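Long-range contact in SusD superfamily protein (Bacteroides thetaiotaomicron VPI-5482, PDB 3HDX), which probably binds polysaccharide at the outer membrane, as SusD-like proteins do, for carbohydrate uptake: residues R76-V81 against Y122-R127. Sequence-based numbering, arbitrary orientation.
Sequences RRFYAV and YFYMVR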
loop_
_atom_site.group_PDB
_atom_site.type_symbol
_atom_site.label_atom_id
_atom_site.label_comp_id
_atom_site.label_asym_id
_atom_site.label_seq_id
_atom_site.Cartn_x
_atom_site.Cartn_y
_atom_site.Cartn_z
ATOM N N ARG A 76 -14.194 6.967 8.663
ATOM C CA ARG A 76 -15.434 6.796 7.895
ATOM C C ARG A 76 -15.210 6.265 6.467
ATOM O O ARG A 76 -15.957 5.404 6.010
ATOM C CB ARG A 76 -16.248 8.113 7.903
ATOM C CG ARG A 76 -17.630 8.024 7.320
ATOM C CD ARG A 76 -18.422 9.357 7.368
ATOM N NE ARG A 76 -19.762 9.167 6.812
ATOM C CZ ARG A 76 -20.842 8.882 7.536
ATOM N NH1 ARG A 76 -20.762 8.786 8.856
ATOM N NH2 ARG A 76 -22.014 8.708 6.938
ATOM N N ARG A 77 -14.221 6.830 5.762
ATOM C CA ARG A 77 -13.938 6.438 4.398
ATOM C C ARG A 77 -13.626 4.946 4.219
ATOM O O ARG A 77 -13.933 4.373 3.183
ATOM C CB ARG A 77 -12.839 7.310 3.789
ATOM C CG ARG A 77 -11.492 7.193 4.485
ATOM C CD ARG A 77 -10.538 8.337 4.098
ATOM N NE ARG A 77 -9.215 8.206 4.715
ATOM C CZ ARG A 77 -8.907 8.561 5.972
ATOM N NH1 ARG A 77 -9.852 9.014 6.820
ATOM N NH2 ARG A 77 -7.643 8.463 6.416
ATOM N N PHE A 78 -13.060 4.331 5.246
ATOM C CA PHE A 78 -12.845 2.880 5.224
ATOM C C PHE A 78 -14.155 2.112 5.371
ATOM O O PHE A 78 -14.385 1.167 4.639
ATOM C CB PHE A 78 -11.782 2.471 6.239
ATOM C CG PHE A 78 -10.425 2.957 5.850
ATOM C CD1 PHE A 78 -9.651 2.182 4.967
ATOM C CD2 PHE A 78 -9.953 4.194 6.239
ATOM C CE1 PHE A 78 -8.398 2.629 4.550
ATOM C CE2 PHE A 78 -8.706 4.634 5.788
ATOM C CZ PHE A 78 -7.951 3.859 4.963
ATOM N N TYR A 79 -15.002 2.516 6.311
ATOM C CA TYR A 79 -16.327 1.894 6.459
ATOM C C TYR A 79 -17.191 2.122 5.211
ATOM O O TYR A 79 -18.030 1.275 4.889
ATOM C CB TYR A 79 -17.029 2.268 7.770
ATOM C CG TYR A 79 -16.353 1.577 8.902
ATOM C CD1 TYR A 79 -16.544 0.197 9.078
ATOM C CD2 TYR A 79 -15.525 2.246 9.782
ATOM C CE1 TYR A 79 -15.884 -0.488 10.070
ATOM C CE2 TYR A 79 -14.888 1.569 10.770
ATOM C CZ TYR A 79 -15.073 0.201 10.925
ATOM O OH TYR A 79 -14.366 -0.436 11.901
ATOM N N ALA A 80 -16.947 3.206 4.451
ATOM C CA ALA A 80 -17.673 3.381 3.188
ATOM C C ALA A 80 -17.370 2.228 2.219
ATOM O O ALA A 80 -18.261 1.743 1.505
ATOM C CB ALA A 80 -17.375 4.747 2.539
ATOM N N VAL A 81 -16.103 1.800 2.189
ATOM C CA VAL A 81 -15.720 0.654 1.345
ATOM C C VAL A 81 -16.420 -0.623 1.839
ATOM O O VAL A 81 -17.014 -1.377 1.062
ATOM C CB VAL A 81 -14.212 0.409 1.391
ATOM C CG1 VAL A 81 -13.836 -0.898 0.642
ATOM C CG2 VAL A 81 -13.433 1.626 0.871
ATOM N N TYR A 122 -10.031 -3.639 5.749
ATOM C CA TYR A 122 -9.841 -4.014 7.142
ATOM C C TYR A 122 -8.367 -4.073 7.535
ATOM O O TYR A 122 -7.995 -3.542 8.566
ATOM C CB TYR A 122 -10.593 -5.287 7.516
ATOM C CG TYR A 122 -12.023 -5.024 7.977
ATOM C CD1 TYR A 122 -12.266 -4.211 9.090
ATOM C CD2 TYR A 122 -13.130 -5.545 7.287
ATOM C CE1 TYR A 122 -13.568 -3.933 9.533
ATOM C CE2 TYR A 122 -14.430 -5.325 7.760
ATOM C CZ TYR A 122 -14.656 -4.479 8.845
ATOM O OH TYR A 122 -15.953 -4.233 9.240
ATOM N N PHE A 123 -7.551 -4.756 6.738
ATOM C CA PHE A 123 -6.118 -4.817 7.015
ATOM C C PHE A 123 -5.506 -3.420 7.094
ATOM O O PHE A 123 -4.794 -3.083 8.024
ATOM C CB PHE A 123 -5.409 -5.630 5.930
ATOM C CG PHE A 123 -3.901 -5.469 5.939
ATOM C CD1 PHE A 123 -3.180 -5.824 7.061
ATOM C CD2 PHE A 123 -3.235 -4.979 4.827
ATOM C CE1 PHE A 123 -1.798 -5.680 7.070
ATOM C CE2 PHE A 123 -1.833 -4.845 4.853
ATOM C CZ PHE A 123 -1.153 -5.250 5.961
ATOM N N TYR A 124 -5.819 -2.618 6.083
ATOM C CA TYR A 124 -5.233 -1.280 5.950
ATOM C C TYR A 124 -5.561 -0.407 7.159
ATOM O O TYR A 124 -4.711 0.273 7.714
ATOM C CB TYR A 124 -5.690 -0.649 4.611
ATOM C CG TYR A 124 -4.816 0.493 4.149
ATOM C CD1 TYR A 124 -5.028 1.786 4.635
ATOM C CD2 TYR A 124 -3.773 0.296 3.230
ATOM C CE1 TYR A 124 -4.288 2.850 4.213
ATOM C CE2 TYR A 124 -2.997 1.346 2.787
ATOM C CZ TYR A 124 -3.259 2.633 3.300
ATOM O OH TYR A 124 -2.511 3.686 2.878
HETATM N N MSE A 125 -6.814 -0.486 7.592
HETATM C CA MSE A 125 -7.269 0.338 8.700
HETATM C C MSE A 125 -6.720 -0.210 10.042
HETATM O O MSE A 125 -6.442 0.571 10.961
HETATM C CB MSE A 125 -8.790 0.554 8.672
HETATM C CG MSE A 125 -9.583 -0.616 9.142
HETATM SE SE MSE A 125 -11.482 -0.415 8.914
HETATM C CE MSE A 125 -11.690 1.273 9.901
ATOM N N VAL A 126 -6.558 -1.530 10.164
ATOM C CA VAL A 126 -5.945 -2.129 11.372
ATOM C C VAL A 126 -4.504 -1.669 11.556
ATOM O O VAL A 126 -4.073 -1.376 12.691
ATOM C CB VAL A 126 -6.095 -3.679 11.406
ATOM C CG1 VAL A 126 -5.075 -4.341 12.384
ATOM C CG2 VAL A 126 -7.574 -4.038 11.685
ATOM N N ARG A 127 -3.765 -1.496 10.453
ATOM C CA ARG A 127 -2.403 -0.993 10.596
ATOM C C ARG A 127 -2.389 0.447 11.125
ATOM O O ARG A 127 -1.433 0.839 11.810
ATOM C CB ARG A 127 -1.634 -1.001 9.287
ATOM C CG ARG A 127 -1.364 -2.387 8.715
ATOM C CD ARG A 127 -0.270 -2.289 7.644
ATOM N NE ARG A 127 -0.648 -1.378 6.577
ATOM C CZ ARG A 127 0.036 -1.224 5.436
ATOM N NH1 ARG A 127 1.127 -1.926 5.184
ATOM N NH2 ARG A 127 -0.394 -0.371 4.540
#
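Met125, a selenomethionine, packs against both Phe78 and Tyr79. Its CG takes the crowded position between backbone N and carbonyl carbon (chi1 77°), and with an extended chi2 this carries SE over one face of the Tyr79 ring. SE lies 4.5 Å from that ring's centroid, a Met-aromatic contact. The bend at chi3 turns the methyl toward the same ring. In this conformer, one of two, Met125 CE comes within 3.3 Å of Tyr79 CE2, a close approach that remains doubtful. Met125 CB sits over one face of the Phe78 ring, toward its rim. The tight side is at Phe78 CE1, which meets Tyr124 CD1 at 3.5 Å. These two rings touch rim to rim with planes 19° apart, and neither lies over the other. The Tyr122 side is looser: Tyr122 OH comes to the edge of the Tyr79 ring, 3.8 Å from Tyr79 CE1. The three tyrosine hydroxyls hydrogen-bond outside the two segments: Tyr79 to Pro133 O, Tyr122 to Val135 O and Tyr124 to His35 ND1. The touching side chains are all buried; exposed Arg76 points away from them. The contact is apolar packing in the helical part of this SusD-family fold. Segments 76-81 and 122-127, on helices 76-91 and 104-129, run nearly antiparallel. Helix 11-30 packs on Phe78 and Tyr124, helix 152-169 on Tyr122, and helix 196-209 on Phe123.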